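Local coordinates for protein (R)-specific secondary-alkylsulfatase (Pseudomonas sp., PDB 4AXH) that hydrolyses secondary alkyl sulfates enantioselectively with strict inversion of configuration, releasing (S)-alcohols from (R)-sulfate esters at a zinc-dependent active site, at residues A[183-188]-A[208-213]; A[217-222]-A[541-546]; A[288-293]-A[309-314]. One frame throughout, in Å; residues are numbered along the deposited sequence.

Contact 1. Residues A[183-188]-A[208-213]; sequences DHFGGA and SGFMEH. With ZN (zinc ion), chain C.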
ATOM      1  N   ASP A 183     -12.022 -18.540   5.817  1.00 29.19           N
ATOM      2  CA  ASP A 183     -13.459 -18.752   5.986  1.00 28.46           C
ATOM      3  C   ASP A 183     -14.069 -19.479   4.790  1.00 32.99           C
ATOM      4  O   ASP A 183     -15.276 -19.759   4.761  1.00 32.74           O
ATOM      5  CB  ASP A 183     -14.207 -17.432   6.319  1.00 29.93           C
ATOM      6  CG  ASP A 183     -13.880 -16.199   5.477  1.00 33.23           C
ATOM      7  OD1 ASP A 183     -12.695 -16.028   5.084  1.00 31.22           O
ATOM      8  OD2 ASP A 183     -14.790 -15.378   5.253  1.00 35.58           O
ATOM      9  N   HIS A 184     -13.226 -19.817   3.812  1.00 29.28           N
ATOM     10  CA  HIS A 184     -13.682 -20.486   2.610  1.00 27.77           C
ATOM     11  C   HIS A 184     -13.070 -21.863   2.382  1.00 31.04           C
ATOM     12  O   HIS A 184     -13.749 -22.725   1.812  1.00 32.33           O
ATOM     13  CB  HIS A 184     -13.586 -19.530   1.412  1.00 28.15           C
ATOM     14  CG  HIS A 184     -14.402 -18.295   1.615  1.00 31.35           C
ATOM     15  ND1 HIS A 184     -15.738 -18.247   1.269  1.00 33.57           N
ATOM     16  CD2 HIS A 184     -14.070 -17.137   2.227  1.00 33.57           C
ATOM     17  CE1 HIS A 184     -16.178 -17.065   1.665  1.00 32.94           C
ATOM     18  NE2 HIS A 184     -15.204 -16.351   2.235  1.00 33.48           N
ATOM     19  N   PHE A 185     -11.838 -22.108   2.889  1.00 26.04           N
ATOM     20  CA  PHE A 185     -11.159 -23.414   2.771  1.00 24.59           C
ATOM     21  C   PHE A 185     -10.963 -24.134   4.121  1.00 30.71           C
ATOM     22  O   PHE A 185     -10.647 -25.332   4.141  1.00 33.72           O
ATOM     23  CB  PHE A 185      -9.792 -23.263   2.061  1.00 25.28           C
ATOM     24  CG  PHE A 185      -8.738 -22.401   2.736  1.00 25.21           C
ATOM     25  CD1 PHE A 185      -8.027 -22.870   3.835  1.00 27.56           C
ATOM     26  CD2 PHE A 185      -8.390 -21.162   2.212  1.00 28.65           C
ATOM     27  CE1 PHE A 185      -7.052 -22.072   4.460  1.00 29.12           C
ATOM     28  CE2 PHE A 185      -7.390 -20.371   2.816  1.00 31.70           C
ATOM     29  CZ  PHE A 185      -6.741 -20.822   3.946  1.00 29.21           C
ATOM     30  N   GLY A 186     -11.106 -23.389   5.220  1.00 24.48           N
ATOM     31  CA  GLY A 186     -10.829 -23.817   6.588  1.00 23.19           C
ATOM     32  C   GLY A 186     -11.432 -25.089   7.112  1.00 27.07           C
ATOM     33  O   GLY A 186     -10.850 -25.717   7.987  1.00 27.84           O
ATOM     34  N   GLY A 187     -12.605 -25.448   6.621  1.00 24.78           N
ATOM     35  CA  GLY A 187     -13.310 -26.641   7.072  1.00 23.66           C
ATOM     36  C   GLY A 187     -13.295 -27.822   6.135  1.00 26.37           C
ATOM     37  O   GLY A 187     -13.981 -28.815   6.402  1.00 26.36           O
ATOM     38  N   ALA A 188     -12.481 -27.752   5.063  1.00 23.24           N
ATOM     39  CA  ALA A 188     -12.330 -28.835   4.093  1.00 24.32           C
ATOM     40  C   ALA A 188     -12.066 -30.234   4.730  1.00 28.87           C
ATOM     41  O   ALA A 188     -12.890 -31.131   4.503  1.00 31.11           O
ATOM     42  CB  ALA A 188     -11.261 -28.480   3.082  1.00 25.53           C
ATOM     43  N   SER A 208      -6.008 -19.449  -9.687  1.00 36.10           N
ATOM     44  CA  SER A 208      -4.565 -19.365  -9.861  1.00 35.35           C
ATOM     45  C   SER A 208      -3.883 -18.761  -8.634  1.00 40.46           C
ATOM     46  O   SER A 208      -4.336 -17.717  -8.120  1.00 41.14           O
ATOM     47  CB  SER A 208      -4.262 -18.501 -11.087  1.00 39.26           C
ATOM     48  OG  SER A 208      -2.883 -18.203 -11.250  1.00 44.53           O
ATOM     49  N   GLY A 209      -2.807 -19.420  -8.182  1.00 35.08           N
ATOM     50  CA  GLY A 209      -1.978 -18.953  -7.069  1.00 34.32           C
ATOM     51  C   GLY A 209      -2.490 -19.168  -5.659  1.00 37.66           C
ATOM     52  O   GLY A 209      -1.951 -18.571  -4.713  1.00 36.10           O
ATOM     53  N   PHE A 210      -3.513 -20.041  -5.511  1.00 34.11           N
ATOM     54  CA  PHE A 210      -4.175 -20.356  -4.252  1.00 35.26           C
ATOM     55  C   PHE A 210      -3.232 -20.750  -3.125  1.00 43.84           C
ATOM     56  O   PHE A 210      -3.211 -20.069  -2.085  1.00 44.64           O
ATOM     57  CB  PHE A 210      -5.283 -21.397  -4.451  1.00 37.23           C
ATOM     58  CG  PHE A 210      -6.030 -21.764  -3.186  1.00 39.15           C
ATOM     59  CD1 PHE A 210      -5.585 -22.800  -2.368  1.00 40.21           C
ATOM     60  CD2 PHE A 210      -7.203 -21.108  -2.837  1.00 42.52           C
ATOM     61  CE1 PHE A 210      -6.291 -23.156  -1.212  1.00 41.66           C
ATOM     62  CE2 PHE A 210      -7.913 -21.481  -1.689  1.00 42.44           C
ATOM     63  CZ  PHE A 210      -7.449 -22.500  -0.889  1.00 39.53           C
ATOM     64  N   MET A 211      -2.476 -21.860  -3.313  1.00 42.62           N
ATOM     65  CA  MET A 211      -1.551 -22.386  -2.305  1.00 42.36           C
ATOM     66  C   MET A 211      -0.550 -21.353  -1.792  1.00 48.85           C
ATOM     67  O   MET A 211      -0.483 -21.138  -0.580  1.00 50.08           O
ATOM     68  CB  MET A 211      -0.890 -23.679  -2.765  1.00 43.92           C
ATOM     69  CG  MET A 211      -1.803 -24.922  -2.615  1.00 46.60           C
ATOM     70  SD  MET A 211      -2.495 -25.330  -0.953  1.00 49.27           S
ATOM     71  CE  MET A 211      -0.994 -25.230   0.089  1.00 46.23           C
ATOM     72  N   GLU A 212       0.115 -20.625  -2.714  1.00 45.22           N
ATOM     73  CA  GLU A 212       1.069 -19.557  -2.388  1.00 45.08           C
ATOM     74  C   GLU A 212       0.412 -18.523  -1.484  1.00 50.29           C
ATOM     75  O   GLU A 212       1.047 -18.070  -0.539  1.00 53.13           O
ATOM     76  CB  GLU A 212       1.557 -18.844  -3.673  1.00 46.73           C
ATOM     77  CG  GLU A 212       2.113 -19.734  -4.771  1.00 63.55           C
ATOM     78  CD  GLU A 212       1.178 -20.210  -5.878  1.00 81.80           C
ATOM     79  OE1 GLU A 212       0.552 -21.290  -5.733  1.00 54.38           O
ATOM     80  OE2 GLU A 212       1.150 -19.539  -6.935  1.00 89.40           O
ATOM     81  N   HIS A 213      -0.860 -18.167  -1.743  1.00 44.31           N
ATOM     82  CA  HIS A 213      -1.578 -17.150  -0.988  1.00 42.98           C
ATOM     83  C   HIS A 213      -2.261 -17.626   0.268  1.00 44.07           C
ATOM     84  O   HIS A 213      -2.160 -16.949   1.284  1.00 42.50           O
ATOM     85  CB  HIS A 213      -2.532 -16.360  -1.888  1.00 43.29           C
ATOM     86  CG  HIS A 213      -1.799 -15.527  -2.875  1.00 45.89           C
ATOM     87  ND1 HIS A 213      -1.843 -15.817  -4.221  1.00 47.10           N
ATOM     88  CD2 HIS A 213      -0.953 -14.490  -2.666  1.00 46.23           C
ATOM     89  CE1 HIS A 213      -1.074 -14.912  -4.797  1.00 45.93           C
ATOM     90  NE2 HIS A 213      -0.517 -14.092  -3.895  1.00 45.91           N
TER
HETATM   91 ZN    ZN C 700     -15.340 -14.631   3.298  1.00 33.36          ZN
HETATM   92  O   HOH W   1     -13.357 -13.929   3.460  1.00 31.68           O
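F185 and F210 bring the zinc-binding helix 182-185 against the first turn of helix 210-219, next to the two metal ligands that precede F185 in the chain. D183 binds the zinc ion of chain C through OD2 alone, at 2.2 Å. Its other oxygen, OD1, accepts a weak hydrogen bond from water 1, itself a ligand of this zinc, so one carboxylate serves both metal and water. H184 adds NE2 at 2.0 Å from the zinc, and the water lies in the plane of its ring, at the edge. On the far side of that imidazole, ND1 is hydrogen-bonded to D148 OD2, a second-shell carboxylate that fixes the rotation of the ring and would tend to make NE2 a stronger donor. D310 and H355 complete the site.

At F185 the role changes from coordination to packing. With CG between the backbone N and the carbonyl carbon (chi1 62°), the near side of the ring, CG and CD2, is set beside F210 CZ. The pair is an offset edge-to-face stack, the edge of F210 toward the face of F185, with centroids 5.5 Å apart and planes at 77°. CZ of F210 leads, 3.5 Å from F185 CD2, and F185 CB lies in the plane of the F210 ring at its edge. F210 also stacks on Y177, while F185 packs on A214 and N218 of helix 210-219. A type I turn from F185 to A188 then carries the chain away.

The first segment supplies the DH end of the HxHxDH motif of the metallo-beta-lactamase superfamily. Its chemistry is divided between adjacent residues: directional oxygen and nitrogen donors hold the metal, whereas the phenylalanines probably attract each other mainly through dispersion, with some edge-to-face electrostatics.

Contact 2. Residues A[217-222]-A[541-546]; sequences ENILAG and SEMGRA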
ATOM      1  N   GLU A 217      -0.259 -15.044   3.053  1.00 81.39           N
ATOM      2  CA  GLU A 217      -1.008 -13.917   3.623  1.00 84.73           C
ATOM      3  C   GLU A 217      -1.540 -14.213   5.051  1.00 96.82           C
ATOM      4  O   GLU A 217      -1.693 -13.276   5.853  1.00 95.91           O
ATOM      5  CB  GLU A 217      -2.153 -13.470   2.679  1.00 86.16           C
ATOM      6  CG  GLU A 217      -3.379 -14.386   2.670  1.00 97.97           C
ATOM      7  CD  GLU A 217      -4.546 -13.994   1.782  1.00102.29           C
ATOM      8  OE1 GLU A 217      -5.187 -12.953   2.068  1.00 97.79           O
ATOM      9  OE2 GLU A 217      -4.851 -14.760   0.835  1.00 42.48           O
ATOM     10  N   ASN A 218      -1.798 -15.528   5.346  1.00 99.80           N
ATOM     11  CA  ASN A 218      -2.372 -16.068   6.592  1.00102.10           C
ATOM     12  C   ASN A 218      -1.383 -16.600   7.666  1.00109.74           C
ATOM     13  O   ASN A 218      -1.830 -16.861   8.796  1.00110.33           O
ATOM     14  CB  ASN A 218      -3.476 -17.113   6.289  1.00104.05           C
ATOM     15  CG  ASN A 218      -4.640 -16.601   5.462  1.00127.09           C
ATOM     16  OD1 ASN A 218      -5.354 -15.591   5.964  1.00115.79           O
ATOM     17  ND2 ASN A 218      -4.932 -17.120   4.381  1.00121.58           N
ATOM     18  N   ILE A 219      -0.058 -16.776   7.327  1.00106.96           N
ATOM     19  CA  ILE A 219       0.969 -17.277   8.274  1.00106.09           C
ATOM     20  C   ILE A 219       2.209 -16.305   8.513  1.00106.79           C
ATOM     21  O   ILE A 219       2.859 -16.457   9.543  1.00107.78           O
ATOM     22  CB  ILE A 219       1.295 -18.830   8.135  1.00109.23           C
ATOM     23  CG1 ILE A 219       0.015 -19.690   7.754  1.00109.16           C
ATOM     24  CG2 ILE A 219       1.933 -19.378   9.422  1.00110.06           C
ATOM     25  CD1 ILE A 219       0.230 -21.102   7.138  1.00115.43           C
ATOM     26  N   LEU A 220       2.465 -15.246   7.668  1.00 98.24           N
ATOM     27  CA  LEU A 220       3.576 -14.280   7.876  1.00 95.74           C
ATOM     28  C   LEU A 220       3.581 -13.277   9.087  1.00 94.29           C
ATOM     29  O   LEU A 220       4.093 -13.686  10.116  1.00 94.17           O
ATOM     30  CB  LEU A 220       4.119 -13.638   6.590  1.00 95.95           C
ATOM     31  CG  LEU A 220       5.641 -13.218   6.651  1.00100.28           C
ATOM     32  CD1 LEU A 220       6.575 -14.383   7.029  1.00102.59           C
ATOM     33  CD2 LEU A 220       6.127 -12.598   5.351  1.00100.13           C
ATOM     34  N   ALA A 221       3.167 -11.946   8.955  1.00 86.51           N
ATOM     35  CA  ALA A 221       3.145 -10.866  10.027  1.00 82.63           C
ATOM     36  C   ALA A 221       2.040 -11.086  11.090  1.00 77.55           C
ATOM     37  O   ALA A 221       1.469 -10.171  11.730  1.00 75.69           O
ATOM     38  CB  ALA A 221       2.995  -9.509   9.383  1.00 83.17           C
ATOM     39  N   GLY A 222       1.820 -12.379  11.247  1.00 68.78           N
ATOM     40  CA  GLY A 222       0.812 -13.055  12.032  1.00 66.67           C
ATOM     41  C   GLY A 222       0.500 -12.596  13.426  1.00 65.19           C
ATOM     42  O   GLY A 222      -0.672 -12.409  13.717  1.00 64.60           O
ATOM     43  N   SER A 541      -5.901 -25.119  15.217  1.00114.71           N
ATOM     44  CA  SER A 541      -5.629 -24.982  13.788  1.00113.86           C
ATOM     45  C   SER A 541      -4.205 -25.395  13.409  1.00118.69           C
ATOM     46  O   SER A 541      -3.236 -24.803  13.890  1.00118.89           O
ATOM     47  CB  SER A 541      -5.868 -23.545  13.349  1.00116.25           C
ATOM     48  OG  SER A 541      -5.160 -23.222  12.165  1.00121.15           O
ATOM     49  N   GLU A 542      -4.077 -26.360  12.498  1.00115.05           N
ATOM     50  CA  GLU A 542      -2.777 -26.850  12.029  1.00114.53           C
ATOM     51  C   GLU A 542      -2.421 -26.225  10.661  1.00116.03           C
ATOM     52  O   GLU A 542      -2.061 -26.926   9.719  1.00115.11           O
ATOM     53  CB  GLU A 542      -2.776 -28.393  11.964  1.00116.18           C
ATOM     54  CG  GLU A 542      -3.175 -29.115  13.247  1.00126.69           C
ATOM     55  CD  GLU A 542      -3.675 -30.535  13.050  1.00140.55           C
ATOM     56  OE1 GLU A 542      -2.834 -31.437  12.835  1.00134.29           O
ATOM     57  OE2 GLU A 542      -4.907 -30.747  13.127  1.00128.43           O
ATOM     58  N   MET A 543      -2.552 -24.901  10.556  1.00110.91           N
ATOM     59  CA  MET A 543      -2.273 -24.171   9.319  1.00109.42           C
ATOM     60  C   MET A 543      -0.779 -24.091   9.032  1.00111.03           C
ATOM     61  O   MET A 543      -0.395 -24.352   7.899  1.00110.26           O
ATOM     62  CB  MET A 543      -2.910 -22.777   9.349  1.00111.37           C
ATOM     63  CG  MET A 543      -4.367 -22.753   8.905  1.00114.08           C
ATOM     64  SD  MET A 543      -4.566 -22.320   7.180  1.00116.87           S
ATOM     65  CE  MET A 543      -3.927 -20.645   7.232  1.00112.89           C
ATOM     66  N   GLY A 544       0.043 -23.798  10.044  1.00106.30           N
ATOM     67  CA  GLY A 544       1.501 -23.667   9.918  1.00105.39           C
ATOM     68  C   GLY A 544       2.322 -24.887   9.501  1.00108.04           C
ATOM     69  O   GLY A 544       3.527 -24.766   9.242  1.00107.53           O
ATOM     70  N   ARG A 545       1.688 -26.080   9.434  1.00103.98           N
ATOM     71  CA  ARG A 545       2.363 -27.314   9.014  1.00103.28           C
ATOM     72  C   ARG A 545       2.690 -27.324   7.505  1.00103.99           C
ATOM     73  O   ARG A 545       3.654 -27.969   7.103  1.00103.79           O
ATOM     74  CB  ARG A 545       1.584 -28.585   9.451  1.00106.30           C
ATOM     75  CG  ARG A 545       0.262 -28.828   8.731  1.00123.21           C
ATOM     76  CD  ARG A 545      -0.446 -30.113   9.177  1.00140.36           C
ATOM     77  NE  ARG A 545      -0.364 -31.169   8.158  1.00151.83           N
ATOM     78  CZ  ARG A 545      -1.261 -32.137   7.983  1.00164.84           C
ATOM     79  NH1 ARG A 545      -2.330 -32.212   8.768  1.00146.95           N
ATOM     80  NH2 ARG A 545      -1.092 -33.043   7.030  1.00153.88           N
ATOM     81  N   ALA A 546       1.891 -26.589   6.690  1.00 97.97           N
ATOM     82  CA  ALA A 546       1.988 -26.447   5.227  1.00 96.23           C
ATOM     83  C   ALA A 546       3.078 -25.476   4.773  1.00 96.82           C
ATOM     84  O   ALA A 546       3.182 -25.179   3.573  1.00 96.41           O
ATOM     85  CB  ALA A 546       0.647 -26.011   4.658  1.00 96.78           C
TER
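N218 ND2 is hydrogen-bonded to A214 O one turn earlier in helix 210-219, which leaves the aliphatic root of the same side chain for M543: the methyl CE of M543 rests 3.7 Å from N218 CB. The next residue, I219, takes the larger share of the contact. Its CG1 is 4.1 Å from M543 CE, and its CD1 lies over the following peptide, 3.4 Å from M543 O and 4.0 Å from G544 N. The isoleucine thus meets the methionine twice, with CG1 at the methyl end of the side chain and CD1 at the backbone.

The two side chains lie at a slant to one another. M543 is bent at both chi2 (-96°) and chi3 (-64°), and this folding brings CE round to the last turn of helix 210-219; the side chain also packs on F185 and L261. Within its own segment the methionine N and O make weak bonds, M543 N to S541 OG at 3.5 Å and A546 N to M543 O at 3.4 Å. Side chain to side chain the contact is apolar, although the I219 methyl also meets the polar M543-G544 peptide.

Nearby, L220 packs on L555 and I558 of helix 549-559, extending the same junction, and A221 touches L384 of the second subunit. N218 lies about 5 Å, side chain to side chain, from sulfate-binding R323 and zinc-binding H181. The arrangement is an interdomain packing contact, in which a helix end of the metallo-beta-lactamase domain beside the active site meets the loop before helix 549-559, in the SCP2-like C-terminal region of this type III sulfatase.

Contact 3. Residues A[288-293]-A[309-314]; sequences LGSEAP and ADNAPP. With ZN (zinc ion), chain D; ZN (zinc ion), chain C.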
ATOM      1  N   LEU A 288      -8.628 -12.024  -9.794  1.00 31.66           N
ATOM      2  CA  LEU A 288      -7.360 -11.907  -9.056  1.00 31.68           C
ATOM      3  C   LEU A 288      -6.963 -10.521  -8.612  1.00 37.05           C
ATOM      4  O   LEU A 288      -6.865  -9.598  -9.432  1.00 34.19           O
ATOM      5  CB  LEU A 288      -6.182 -12.597  -9.776  1.00 31.29           C
ATOM      6  CG  LEU A 288      -6.409 -14.027 -10.348  1.00 34.49           C
ATOM      7  CD1 LEU A 288      -5.180 -14.495 -11.097  1.00 34.33           C
ATOM      8  CD2 LEU A 288      -6.779 -15.042  -9.258  1.00 33.81           C
ATOM      9  N   GLY A 289      -6.747 -10.407  -7.296  1.00 36.58           N
ATOM     10  CA  GLY A 289      -6.290  -9.195  -6.631  1.00 36.72           C
ATOM     11  C   GLY A 289      -7.336  -8.248  -6.067  1.00 42.74           C
ATOM     12  O   GLY A 289      -6.977  -7.213  -5.469  1.00 45.73           O
ATOM     13  N   SER A 290      -8.639  -8.540  -6.280  1.00 36.59           N
ATOM     14  CA  SER A 290      -9.717  -7.677  -5.761  1.00 32.93           C
ATOM     15  C   SER A 290      -9.888  -7.902  -4.223  1.00 32.78           C
ATOM     16  O   SER A 290      -9.023  -7.477  -3.474  1.00 30.95           O
ATOM     17  CB  SER A 290     -11.001  -7.873  -6.573  1.00 32.19           C
ATOM     18  OG  SER A 290     -11.423  -9.220  -6.600  1.00 38.00           O
ATOM     19  N   GLU A 291     -10.950  -8.603  -3.765  1.00 28.05           N
ATOM     20  CA  GLU A 291     -11.174  -8.894  -2.349  1.00 26.41           C
ATOM     21  C   GLU A 291     -10.075  -9.865  -1.780  1.00 32.01           C
ATOM     22  O   GLU A 291      -9.786  -9.826  -0.584  1.00 30.90           O
ATOM     23  CB  GLU A 291     -12.593  -9.469  -2.170  1.00 26.80           C
ATOM     24  CG  GLU A 291     -12.997  -9.675  -0.721  1.00 26.73           C
ATOM     25  CD  GLU A 291     -12.733 -11.073  -0.213  1.00 25.09           C
ATOM     26  OE1 GLU A 291     -12.459 -11.963  -1.051  1.00 37.61           O
ATOM     27  OE2 GLU A 291     -12.871 -11.296   1.011  1.00 29.86           O
ATOM     28  N   ALA A 292      -9.500 -10.747  -2.636  1.00 29.04           N
ATOM     29  CA  ALA A 292      -8.455 -11.695  -2.270  1.00 29.74           C
ATOM     30  C   ALA A 292      -7.457 -11.829  -3.408  1.00 38.90           C
ATOM     31  O   ALA A 292      -7.854 -11.686  -4.564  1.00 38.47           O
ATOM     32  CB  ALA A 292      -9.046 -13.058  -1.946  1.00 30.25           C
ATOM     33  N   PRO A 293      -6.160 -12.128  -3.122  1.00 40.00           N
ATOM     34  CA  PRO A 293      -5.155 -12.274  -4.206  1.00 39.84           C
ATOM     35  C   PRO A 293      -5.459 -13.392  -5.203  1.00 43.20           C
ATOM     36  O   PRO A 293      -5.289 -13.205  -6.416  1.00 43.50           O
ATOM     37  CB  PRO A 293      -3.852 -12.526  -3.456  1.00 41.60           C
ATOM     38  CG  PRO A 293      -4.089 -11.930  -2.105  1.00 47.05           C
ATOM     39  CD  PRO A 293      -5.518 -12.282  -1.805  1.00 42.34           C
ATOM     40  N   ALA A 309     -18.565 -14.919  -4.816  1.00 27.01           N
ATOM     41  CA  ALA A 309     -17.686 -15.150  -3.671  1.00 24.50           C
ATOM     42  C   ALA A 309     -17.915 -13.995  -2.656  1.00 27.74           C
ATOM     43  O   ALA A 309     -19.071 -13.779  -2.263  1.00 27.11           O
ATOM     44  CB  ALA A 309     -16.225 -15.207  -4.138  1.00 24.49           C
ATOM     45  N   ASP A 310     -16.842 -13.234  -2.292  1.00 24.07           N
ATOM     46  CA  ASP A 310     -16.867 -12.051  -1.397  1.00 23.96           C
ATOM     47  C   ASP A 310     -16.596 -10.744  -2.171  1.00 30.85           C
ATOM     48  O   ASP A 310     -16.279  -9.704  -1.553  1.00 28.06           O
ATOM     49  CB  ASP A 310     -15.804 -12.165  -0.303  1.00 24.60           C
ATOM     50  CG  ASP A 310     -15.892 -13.371   0.585  1.00 27.20           C
ATOM     51  OD1 ASP A 310     -16.809 -14.207   0.368  1.00 28.50           O
ATOM     52  OD2 ASP A 310     -15.046 -13.486   1.507  1.00 24.48           O
ATOM     53  N   ASN A 311     -16.704 -10.816  -3.531  1.00 29.50           N
ATOM     54  CA  ASN A 311     -16.444  -9.698  -4.413  1.00 29.27           C
ATOM     55  C   ASN A 311     -17.478  -8.586  -4.387  1.00 31.92           C
ATOM     56  O   ASN A 311     -17.154  -7.448  -4.765  1.00 31.63           O
ATOM     57  CB  ASN A 311     -16.205 -10.199  -5.823  1.00 29.87           C
ATOM     58  CG  ASN A 311     -15.027 -11.105  -5.864  1.00 46.09           C
ATOM     59  OD1 ASN A 311     -13.960 -10.785  -5.327  1.00 40.60           O
ATOM     60  ND2 ASN A 311     -15.232 -12.289  -6.406  1.00 40.29           N
ATOM     61  N   ALA A 312     -18.716  -8.899  -3.974  1.00 26.95           N
ATOM     62  CA  ALA A 312     -19.757  -7.889  -3.938  1.00 26.66           C
ATOM     63  C   ALA A 312     -20.781  -8.211  -2.866  1.00 28.73           C
ATOM     64  O   ALA A 312     -21.939  -8.473  -3.186  1.00 29.38           O
ATOM     65  CB  ALA A 312     -20.416  -7.774  -5.311  1.00 27.57           C
ATOM     66  N   PRO A 313     -20.407  -8.166  -1.572  1.00 23.90           N
ATOM     67  CA  PRO A 313     -21.393  -8.493  -0.529  1.00 23.57           C
ATOM     68  C   PRO A 313     -22.339  -7.328  -0.175  1.00 26.94           C
ATOM     69  O   PRO A 313     -22.070  -6.185  -0.547  1.00 26.84           O
ATOM     70  CB  PRO A 313     -20.498  -8.909   0.643  1.00 24.58           C
ATOM     71  CG  PRO A 313     -19.269  -8.106   0.492  1.00 27.15           C
ATOM     72  CD  PRO A 313     -19.087  -7.851  -0.977  1.00 23.59           C
ATOM     73  N   PRO A 314     -23.429  -7.592   0.571  1.00 23.07           N
ATOM     74  CA  PRO A 314     -24.392  -6.527   0.920  1.00 21.86           C
ATOM     75  C   PRO A 314     -23.978  -5.604   2.066  1.00 26.37           C
ATOM     76  O   PRO A 314     -24.741  -5.407   3.028  1.00 24.34           O
ATOM     77  CB  PRO A 314     -25.678  -7.285   1.262  1.00 23.22           C
ATOM     78  CG  PRO A 314     -25.402  -8.702   1.060  1.00 28.59           C
ATOM     79  CD  PRO A 314     -23.921  -8.894   1.030  1.00 25.53           C
TER
HETATM   80 ZN    ZN D 701     -12.863 -13.404   1.501  1.00 39.46          ZN
HETATM   81 ZN    ZN C 700     -15.340 -14.631   3.298  1.00 33.36          ZN
HETATM   82  O   HOH W   1     -13.357 -13.929   3.460  1.00 31.68           O
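Two carboxylates, E291 and D310, approach to 3.1 Å between E291 OE2 and D310 OD2 without a hydrogen bond, because both oxygens bind the zinc ion of chain D. This is the binuclear centre of the metallo-beta-lactamase fold, to which two loops of one sheet, after strands 280-286 and 305-307, contribute E291 and D310. D310 OD2 is the bridge, 2.2 Å from the zinc of chain D and 2.1 Å from that of chain C. Water 1 forms a second bridge. H179 and H181 complete the site of the zinc of chain D, and the zinc charge probably offsets the repulsion between the acids.

The carboxylate planes are turned 66° apart. E291 reaches the metal with CG anti to its own N (chi1 -174°) and a bend at chi2, which lays its carboxylate against D310 CB, 3.3 Å from E291 CD. Farther from the metals, N311 and S290 meet across the loops, each with its polar partner elsewhere: N311 ND2 is hydrogen-bonded to N297 OD1 and S290 OG to T287 O. N311 OD1 lies 3.2 Å from S290 OG and 3.7 Å from E291 CB.

How the contacts relate
From the N terminus, contact 1 comes first: it closes a short loop of two helices and strand 203-207, and is complete before contact 2 opens farther along the same helix 210-219. Contact 2 spans 318 residues to reach the C-terminal domain, and contact 3 nests inside that span, closing the loop around strands 296-300 and 305-307. Contacts 1 and 3 share the zinc ion of chain C and water 1; they join the two sheets of the metallo-beta-lactamase domain at the metals. Contacts 1 and 2 touch where F185 CE1 lies 3.7 Å from M543 SD, while E217 packs on P293 between contacts 2 and 3.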